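Local atomic coordinates of glutamic acid/alanine-rich protein (Trypanosoma congolense, PDB entry 2Y44), a protein that is a parasite surface protein that probably forms part of the cell coat, its helical ectodomain an elongated bundle. Residues K45-A50 with D58-A63; E75-D80 with E167-T172; A140-L145 with D150-H155. All coordinates share one frame; numbering follows the deposited sequence.

Interaction 1: K45-A50 with D58-A63; sequences KAVERA and DTATEA. Unlike the reference sequence in segment 58-63: T59 (reference Ala).
V47 and A60 face each other where two antiparallel helices of a helical hairpin come together, their CA atoms only 5.0 Å apart. The axes of helices 45-50 and 58-63 approach to 8.4 Å and run at 165° to one another, close to fully antiparallel. Such a hairpin is the simplest answer to how a chain builds a long helical bundle: helix 18-53 ends, a short turn reverses the direction, and helix 57-107 sets off back alongside it. Segment 45-50 lies within a predicted coiled coil, which the start of 58-63 overlaps, and the small residues at the interface show how closely alanine-rich helices can be drawn together.

No hydrogen bond links the two segments, and the contact is made by van der Waals packing. A60 is its centre. The methyl of A60 points toward helix 45-50 and rests against the backbone of V47, with CB of A60 3.8 Å from CA of V47. On one side of it stands the CG2 branch of V47, and the CB of A50 meets the A60 CB methyl to methyl at 4.1 Å. The V47 side chain does more than flank this alanine. With CG1 anti to the backbone N (chi1 169°), its other branch, CG2, is carried over the backbone of the facing helix, 3.4 Å from the carbonyl O of A60 and 3.7 Å from CA of T61. The same valine touches A64, and A50 touches V57, extending the apolar seam along helix 57-107. At its more exposed margin the V47 and T61 side chains meet at an oblique angle. The T61 hydroxyl is hydrogen-bonded to the carbonyl O of V57, one turn back in its own helix, while its OG1 lies 3.9 Å from CG1 of V47.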
loop_
_atom_site.group_PDB
_atom_site.type_symbol
_atom_site.label_atom_id
_atom_site.label_comp_id
_atom_site.label_asym_id
_atom_site.label_seq_id
_atom_site.Cartn_x
_atom_site.Cartn_y
_atom_site.Cartn_z
ATOM N N LYS A 45 -16.320 28.609 3.406
ATOM C CA LYS A 45 -16.707 29.794 2.626
ATOM C C LYS A 45 -18.218 29.931 2.515
ATOM O O LYS A 45 -18.765 31.037 2.692
ATOM C CB LYS A 45 -16.059 29.753 1.236
ATOM C CG LYS A 45 -14.568 29.957 1.323
ATOM C CD LYS A 45 -13.923 29.916 -0.079
ATOM C CE LYS A 45 -14.784 30.530 -1.179
ATOM N NZ LYS A 45 -13.932 30.640 -2.444
ATOM N N ALA A 46 -18.892 28.803 2.303
ATOM C CA ALA A 46 -20.357 28.796 2.213
ATOM C C ALA A 46 -20.989 29.303 3.528
ATOM O O ALA A 46 -21.994 30.027 3.493
ATOM C CB ALA A 46 -20.868 27.405 1.838
ATOM N N VAL A 47 -20.399 28.963 4.666
ATOM C CA VAL A 47 -20.850 29.486 5.971
ATOM C C VAL A 47 -20.731 31.002 6.057
ATOM O O VAL A 47 -21.658 31.691 6.462
ATOM C CB VAL A 47 -20.054 28.893 7.168
ATOM C CG1 VAL A 47 -20.395 29.685 8.437
ATOM C CG2 VAL A 47 -20.353 27.405 7.312
ATOM N N GLU A 48 -19.620 31.536 5.586
ATOM C CA GLU A 48 -19.425 32.984 5.624
ATOM C C GLU A 48 -20.350 33.707 4.666
ATOM O O GLU A 48 -20.730 34.856 4.926
ATOM C CB GLU A 48 -17.973 33.366 5.283
ATOM C CG GLU A 48 -16.929 32.836 6.288
ATOM C CD GLU A 48 -17.223 33.298 7.664
ATOM O OE1 GLU A 48 -17.690 34.437 7.803
ATOM O OE2 GLU A 48 -17.061 32.493 8.623
ATOM N N ARG A 49 -20.607 33.100 3.512
ATOM C CA ARG A 49 -21.540 33.675 2.518
ATOM C C ARG A 49 -22.942 33.762 3.136
ATOM O O ARG A 49 -23.655 34.774 2.964
ATOM C CB ARG A 49 -21.572 32.812 1.236
ATOM C CG ARG A 49 -20.185 32.840 0.481
ATOM C CD ARG A 49 -20.133 33.906 -0.577
ATOM N NE ARG A 49 -18.782 34.208 -1.108
ATOM C CZ ARG A 49 -18.192 33.510 -2.067
ATOM N NH1 ARG A 49 -18.795 32.402 -2.523
ATOM N NH2 ARG A 49 -17.026 33.916 -2.597
ATOM N N ALA A 50 -23.293 32.715 3.880
ATOM C CA ALA A 50 -24.570 32.630 4.599
ATOM C C ALA A 50 -24.646 33.688 5.686
ATOM O O ALA A 50 -25.661 34.381 5.824
ATOM C CB ALA A 50 -24.753 31.211 5.208
ATOM N N ASP A 58 -27.515 28.178 9.905
ATOM C CA ASP A 58 -27.548 26.862 10.563
ATOM C C ASP A 58 -27.139 25.735 9.644
ATOM O O ASP A 58 -26.314 24.877 9.999
ATOM C CB ASP A 58 -28.968 26.551 11.034
ATOM C CG ASP A 58 -29.409 27.427 12.159
ATOM O OD1 ASP A 58 -28.535 27.913 12.921
ATOM O OD2 ASP A 58 -30.645 27.581 12.308
ATOM N N THR A 59 -27.815 25.635 8.514
ATOM C CA THR A 59 -27.569 24.503 7.633
ATOM C C THR A 59 -26.150 24.539 7.058
ATOM O O THR A 59 -25.489 23.515 7.005
ATOM C CB THR A 59 -28.653 24.319 6.547
ATOM O OG1 THR A 59 -28.350 25.104 5.396
ATOM C CG2 THR A 59 -30.027 24.746 7.075
ATOM N N ALA A 60 -25.648 25.725 6.712
ATOM C CA ALA A 60 -24.272 25.796 6.176
ATOM C C ALA A 60 -23.298 25.356 7.265
ATOM O O ALA A 60 -22.321 24.658 6.991
ATOM C CB ALA A 60 -23.931 27.211 5.725
ATOM N N THR A 61 -23.553 25.799 8.496
ATOM C CA THR A 61 -22.619 25.535 9.593
ATOM C C THR A 61 -22.579 24.019 9.858
ATOM O O THR A 61 -21.517 23.426 10.072
ATOM C CB THR A 61 -23.064 26.301 10.854
ATOM O OG1 THR A 61 -23.019 27.712 10.576
ATOM C CG2 THR A 61 -22.186 25.985 12.036
ATOM N N GLU A 62 -23.739 23.381 9.802
ATOM C CA GLU A 62 -23.796 21.953 10.100
ATOM C C GLU A 62 -23.070 21.190 9.018
ATOM O O GLU A 62 -22.290 20.277 9.296
ATOM C CB GLU A 62 -25.268 21.528 10.192
ATOM C CG GLU A 62 -25.927 22.212 11.369
ATOM C CD GLU A 62 -27.396 22.476 11.181
ATOM O OE1 GLU A 62 -28.014 21.869 10.277
ATOM O OE2 GLU A 62 -27.919 23.319 11.950
ATOM N N ALA A 63 -23.230 21.641 7.780
ATOM C CA ALA A 63 -22.561 20.985 6.682
ATOM C C ALA A 63 -21.046 21.182 6.794
ATOM O O ALA A 63 -20.301 20.242 6.572
ATOM C CB ALA A 63 -23.098 21.482 5.334
#

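Interaction 2: E75-D80 with E167-T172; sequences ETVVSD and EDDVRT
V77 reaches across to D169 and T172 with both its methyl branches, and these two meetings make up most of the contact. CG1 lies against the backbone of the facing helix, 3.3 Å from the carbonyl O of D169, and also touches the CB of D169 at 3.9 Å. CG2 instead meets the methyl of T172, its CG2 atom, at 3.6 Å. The valine's first torsion (chi1 -172°) sets CG1 anti to the backbone N and CG2 beside that nitrogen, and one valine thus bridges two residues three apart, nearly a turn of the facing helix.

The threonine methyl is presented by a bond within its own helix. T172 OG1 donates to the carbonyl O of D168 at 2.9 Å, from above the carbonyl plane, and that oxygen also accepts the backbone N-H of T172. The polar branch is thereby turned back onto the helix while CG2 faces V77. D169 is buried, and its OD2 is hydrogen-bonded to ND1 of H84, one turn beyond D80. This bond gives the buried carboxylate a polar partner on the opposing helix. D80 is a like-charged neighbour, with its OD2 5.2 Å from OD1 of D169, and the histidine may ease that proximity.

Alongside the pair, helix 18-53 receives V78 on V29 and A33, and V170 on A25. The two segments, antiparallel at 165° with axes 9.6 Å apart, thus share a third helix, an arrangement characteristic of an antiparallel helical bundle.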
loop_
_atom_site.group_PDB
_atom_site.type_symbol
_atom_site.label_atom_id
_atom_site.label_comp_id
_atom_site.label_asym_id
_atom_site.label_seq_id
_atom_site.Cartn_x
_atom_site.Cartn_y
_atom_site.Cartn_z
ATOM N N GLU A 75 -6.647 13.783 7.169
ATOM C CA GLU A 75 -5.289 14.236 7.515
ATOM C C GLU A 75 -4.581 13.273 8.478
ATOM O O GLU A 75 -3.375 13.020 8.330
ATOM C CB GLU A 75 -5.268 15.667 8.076
ATOM C CG GLU A 75 -5.637 16.747 7.041
ATOM C CD GLU A 75 -4.661 16.817 5.835
ATOM O OE1 GLU A 75 -3.525 16.293 5.920
ATOM O OE2 GLU A 75 -5.022 17.446 4.819
ATOM N N THR A 76 -5.370 12.621 9.333
ATOM C CA THR A 76 -4.816 11.643 10.245
ATOM C C THR A 76 -4.287 10.455 9.433
ATOM O O THR A 76 -3.259 9.868 9.748
ATOM C CB THR A 76 -5.890 11.209 11.250
ATOM O OG1 THR A 76 -6.240 12.354 12.044
ATOM C CG2 THR A 76 -5.365 10.090 12.173
ATOM N N VAL A 77 -5.023 10.081 8.390
ATOM C CA VAL A 77 -4.599 8.956 7.563
ATOM C C VAL A 77 -3.273 9.231 6.864
ATOM O O VAL A 77 -2.463 8.325 6.709
ATOM C CB VAL A 77 -5.647 8.533 6.532
ATOM C CG1 VAL A 77 -5.242 7.229 5.827
ATOM C CG2 VAL A 77 -7.038 8.380 7.170
ATOM N N VAL A 78 -3.025 10.481 6.463
ATOM C CA VAL A 78 -1.758 10.806 5.806
ATOM C C VAL A 78 -0.603 10.428 6.741
ATOM O O VAL A 78 0.373 9.819 6.320
ATOM C CB VAL A 78 -1.678 12.305 5.445
ATOM C CG1 VAL A 78 -0.267 12.672 4.966
ATOM C CG2 VAL A 78 -2.700 12.621 4.367
ATOM N N SER A 79 -0.737 10.812 7.999
ATOM C CA SER A 79 0.295 10.547 8.998
ATOM C C SER A 79 0.490 9.026 9.175
ATOM O O SER A 79 1.612 8.520 9.094
ATOM C CB SER A 79 -0.089 11.205 10.324
ATOM O OG SER A 79 0.786 10.813 11.365
ATOM N N ASP A 80 -0.620 8.300 9.271
ATOM C CA ASP A 80 -0.585 6.839 9.433
ATOM C C ASP A 80 0.015 6.152 8.187
ATOM O O ASP A 80 0.834 5.244 8.293
ATOM C CB ASP A 80 -2.024 6.310 9.641
ATOM C CG ASP A 80 -2.566 6.534 11.051
ATOM O OD1 ASP A 80 -1.804 6.833 11.993
ATOM O OD2 ASP A 80 -3.803 6.435 11.206
ATOM N N GLU A 167 -3.403 -0.597 2.281
ATOM C CA GLU A 167 -4.651 -0.722 1.499
ATOM C C GLU A 167 -5.812 -0.196 2.322
ATOM O O GLU A 167 -6.668 0.504 1.791
ATOM C CB GLU A 167 -4.909 -2.176 1.062
ATOM C CG GLU A 167 -3.996 -2.632 -0.076
ATOM C CD GLU A 167 -3.875 -4.151 -0.164
ATOM O OE1 GLU A 167 -4.473 -4.862 0.681
ATOM O OE2 GLU A 167 -3.163 -4.618 -1.080
ATOM N N ASP A 168 -5.800 -0.468 3.625
ATOM C CA ASP A 168 -6.857 0.073 4.504
ATOM C C ASP A 168 -6.704 1.580 4.599
ATOM O O ASP A 168 -7.675 2.326 4.547
ATOM C CB ASP A 168 -6.802 -0.513 5.903
ATOM C CG ASP A 168 -8.019 -0.128 6.744
ATOM O OD1 ASP A 168 -9.164 -0.414 6.318
ATOM O OD2 ASP A 168 -7.837 0.515 7.795
ATOM N N ASP A 169 -5.468 2.047 4.705
ATOM C CA ASP A 169 -5.250 3.493 4.707
ATOM C C ASP A 169 -5.868 4.176 3.467
ATOM O O ASP A 169 -6.586 5.190 3.603
ATOM C CB ASP A 169 -3.757 3.783 4.709
ATOM C CG ASP A 169 -3.083 3.416 5.979
ATOM O OD1 ASP A 169 -3.755 3.288 7.030
ATOM O OD2 ASP A 169 -1.853 3.357 5.912
ATOM N N VAL A 170 -5.603 3.628 2.276
ATOM C CA VAL A 170 -6.174 4.136 1.030
ATOM C C VAL A 170 -7.713 4.204 1.096
ATOM O O VAL A 170 -8.289 5.284 0.911
ATOM C CB VAL A 170 -5.675 3.346 -0.216
ATOM C CG1 VAL A 170 -6.451 3.723 -1.475
ATOM C CG2 VAL A 170 -4.140 3.604 -0.411
ATOM N N ARG A 171 -8.339 3.104 1.519
ATOM C CA ARG A 171 -9.787 3.089 1.669
ATOM C C ARG A 171 -10.287 4.160 2.663
ATOM O O ARG A 171 -11.308 4.846 2.405
ATOM C CB ARG A 171 -10.276 1.689 2.095
ATOM C CG ARG A 171 -10.147 0.647 0.967
ATOM C CD ARG A 171 -10.850 -0.677 1.337
ATOM N NE ARG A 171 -10.451 -1.194 2.639
ATOM C CZ ARG A 171 -9.454 -2.052 2.855
ATOM N NH1 ARG A 171 -8.732 -2.541 1.842
ATOM N NH2 ARG A 171 -9.213 -2.454 4.103
ATOM N N THR A 172 -9.673 4.186 3.841
ATOM C CA THR A 172 -10.081 5.088 4.921
ATOM C C THR A 172 -9.992 6.564 4.504
ATOM O O THR A 172 -10.944 7.337 4.707
ATOM C CB THR A 172 -9.219 4.817 6.154
ATOM O OG1 THR A 172 -9.453 3.463 6.572
ATOM C CG2 THR A 172 -9.540 5.762 7.296
#

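Interaction 3: A140-L145 with D150-H155; sequences ALAELL and DDIREH
A142 is flanked by I152 and R153 of the facing helix, the isoleucine taking its apolar side and the arginine its more exposed one. With CG1 of I152 beside the backbone N (chi1 -68°), CG2 falls anti to that nitrogen and lies by A142, 3.8 Å from the backbone N of A142 and 3.9 Å from its CB. The longer branch extends to L145, whose side chain it crosses at about a right angle, CD1 of I152 meeting CD1 of L145 at 3.7 Å. L141 adds a looser touch on the CG2 branch through its CB.

R153 starts beside the isoleucine and stretches out from CG to NE past the A142 methyl. Its CG is 3.8 Å from CB of A142, and the same methyl sits over one face of the guanidinium, offset toward its rim. The polar end is held by a salt bridge from NH1 to OD1 of D139, while the E143 carboxylate, not in contact (OE2 4.8 Å from NH2 of R153), may add a weak attraction.

Segments 140-144 and 150-155, at 167° to each other, flank the turn of an antiparallel hairpin between helices 131-144 and 149-183; helix 2-16 adjoins it, T7 meeting A140 and L144, and E4 meeting L145.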
loop_
_atom_site.group_PDB
_atom_site.type_symbol
_atom_site.label_atom_id
_atom_site.label_comp_id
_atom_site.label_asym_id
_atom_site.label_seq_id
_atom_site.Cartn_x
_atom_site.Cartn_y
_atom_site.Cartn_z
ATOM N N ALA A 140 2.728 -20.038 -2.735
ATOM C CA ALA A 140 3.232 -20.886 -3.809
ATOM C C ALA A 140 4.608 -21.401 -3.465
ATOM O O ALA A 140 4.890 -22.589 -3.647
ATOM C CB ALA A 140 3.274 -20.093 -5.143
ATOM N N LEU A 141 5.437 -20.506 -2.935
ATOM C CA LEU A 141 6.772 -20.913 -2.497
ATOM C C LEU A 141 6.717 -21.908 -1.313
ATOM O O LEU A 141 7.374 -22.942 -1.345
ATOM C CB LEU A 141 7.637 -19.704 -2.157
ATOM C CG LEU A 141 9.107 -20.028 -1.807
ATOM C CD1 LEU A 141 9.858 -20.745 -2.986
ATOM C CD2 LEU A 141 9.800 -18.683 -1.459
ATOM N N ALA A 142 5.834 -21.642 -0.358
ATOM C CA ALA A 142 5.646 -22.532 0.797
ATOM C C ALA A 142 5.237 -23.936 0.354
ATOM O O ALA A 142 5.691 -24.974 0.908
ATOM C CB ALA A 142 4.627 -21.956 1.771
ATOM N N GLU A 143 4.375 -23.991 -0.646
ATOM C CA GLU A 143 3.876 -25.271 -1.154
ATOM C C GLU A 143 4.952 -26.177 -1.738
ATOM O O GLU A 143 4.827 -27.399 -1.659
ATOM C CB GLU A 143 2.767 -25.027 -2.200
ATOM C CG GLU A 143 1.459 -24.543 -1.549
ATOM C CD GLU A 143 0.599 -23.740 -2.500
ATOM O OE1 GLU A 143 0.861 -23.800 -3.721
ATOM O OE2 GLU A 143 -0.422 -23.169 -2.042
ATOM N N LEU A 144 6.011 -25.584 -2.318
ATOM C CA LEU A 144 7.122 -26.372 -2.870
ATOM C C LEU A 144 8.091 -26.914 -1.801
ATOM O O LEU A 144 8.928 -27.783 -2.107
ATOM C CB LEU A 144 7.949 -25.543 -3.873
ATOM C CG LEU A 144 7.149 -24.997 -5.072
ATOM C CD1 LEU A 144 8.087 -24.347 -6.121
ATOM C CD2 LEU A 144 6.347 -26.131 -5.704
ATOM N N LEU A 145 8.044 -26.324 -0.609
ATOM C CA LEU A 145 9.005 -26.604 0.430
ATOM C C LEU A 145 8.331 -26.991 1.743
ATOM O O LEU A 145 8.304 -26.194 2.688
ATOM C CB LEU A 145 9.902 -25.371 0.622
ATOM C CG LEU A 145 10.610 -25.001 -0.684
ATOM C CD1 LEU A 145 11.088 -23.567 -0.636
ATOM C CD2 LEU A 145 11.808 -25.936 -0.888
ATOM N N ASP A 150 5.696 -23.485 6.908
ATOM C CA ASP A 150 5.192 -22.641 8.011
ATOM C C ASP A 150 6.058 -21.394 8.113
ATOM O O ASP A 150 5.540 -20.279 8.278
ATOM C CB ASP A 150 5.246 -23.382 9.369
ATOM C CG ASP A 150 4.112 -24.396 9.551
ATOM O OD1 ASP A 150 3.235 -24.531 8.664
ATOM O OD2 ASP A 150 4.117 -25.055 10.607
ATOM N N ASP A 151 7.373 -21.555 7.958
ATOM C CA ASP A 151 8.282 -20.410 8.126
ATOM C C ASP A 151 8.100 -19.391 6.992
ATOM O O ASP A 151 8.137 -18.176 7.202
ATOM C CB ASP A 151 9.726 -20.922 8.200
ATOM C CG ASP A 151 10.726 -19.828 8.430
ATOM O OD1 ASP A 151 10.567 -19.000 9.373
ATOM O OD2 ASP A 151 11.653 -19.774 7.604
ATOM N N ILE A 152 8.072 -19.906 5.773
ATOM C CA ILE A 152 7.889 -19.076 4.574
ATOM C C ILE A 152 6.584 -18.281 4.638
ATOM O O ILE A 152 6.550 -17.087 4.341
ATOM C CB ILE A 152 7.929 -19.985 3.328
ATOM C CG1 ILE A 152 9.368 -20.546 3.148
ATOM C CG2 ILE A 152 7.373 -19.235 2.091
ATOM C CD1 ILE A 152 9.487 -21.706 2.185
ATOM N N ARG A 153 5.494 -18.933 5.040
ATOM C CA ARG A 153 4.212 -18.227 5.152
ATOM C C ARG A 153 4.316 -17.138 6.242
ATOM O O ARG A 153 3.744 -16.073 6.099
ATOM C CB ARG A 153 3.074 -19.173 5.513
ATOM C CG ARG A 153 2.596 -20.161 4.396
ATOM C CD ARG A 153 1.621 -21.167 5.016
ATOM N NE ARG A 153 1.519 -22.445 4.291
ATOM C CZ ARG A 153 0.782 -22.597 3.195
ATOM N NH1 ARG A 153 0.169 -21.544 2.665
ATOM N NH2 ARG A 153 0.775 -23.747 2.547
ATOM N N GLU A 154 5.031 -17.401 7.342
ATOM C CA GLU A 154 5.130 -16.344 8.343
ATOM C C GLU A 154 6.007 -15.172 7.934
ATOM O O GLU A 154 5.656 -14.022 8.235
ATOM C CB GLU A 154 5.495 -16.866 9.746
ATOM C CG GLU A 154 4.429 -17.788 10.363
ATOM C CD GLU A 154 3.077 -17.113 10.556
ATOM O OE1 GLU A 154 3.021 -15.921 10.951
ATOM O OE2 GLU A 154 2.058 -17.752 10.210
ATOM N N HIS A 155 7.089 -15.449 7.212
ATOM C CA HIS A 155 7.919 -14.406 6.604
ATOM C C HIS A 155 7.043 -13.527 5.755
ATOM O O HIS A 155 7.114 -12.280 5.821
ATOM C CB HIS A 155 8.987 -15.034 5.710
ATOM C CG HIS A 155 10.145 -15.597 6.463
ATOM N ND1 HIS A 155 11.354 -15.880 5.864
ATOM C CD2 HIS A 155 10.266 -15.974 7.757
ATOM C CE1 HIS A 155 12.193 -16.339 6.776
ATOM N NE2 HIS A 155 11.554 -16.417 7.930
#

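The three contacts are spread along one elongated, almost wholly helical ectodomain. Interactions 1 and 3 lie on opposite sides of the chain's centre, their own centres 57 Å apart, and each belongs to a turn between consecutive helices. Interaction 2 falls between them, 28 Å from the first and 30 Å from the third, and joins segments 87 positions apart at their closest ends. It shares helix 57-107 with interaction 1 and helix 149-183 with interaction 3, so two long helices connect all three sites. Along the chain interaction 1 closes first, and interaction 3 is nested within the loop closed by interaction 2. Together they sample the ends and middle of the elongated bundle.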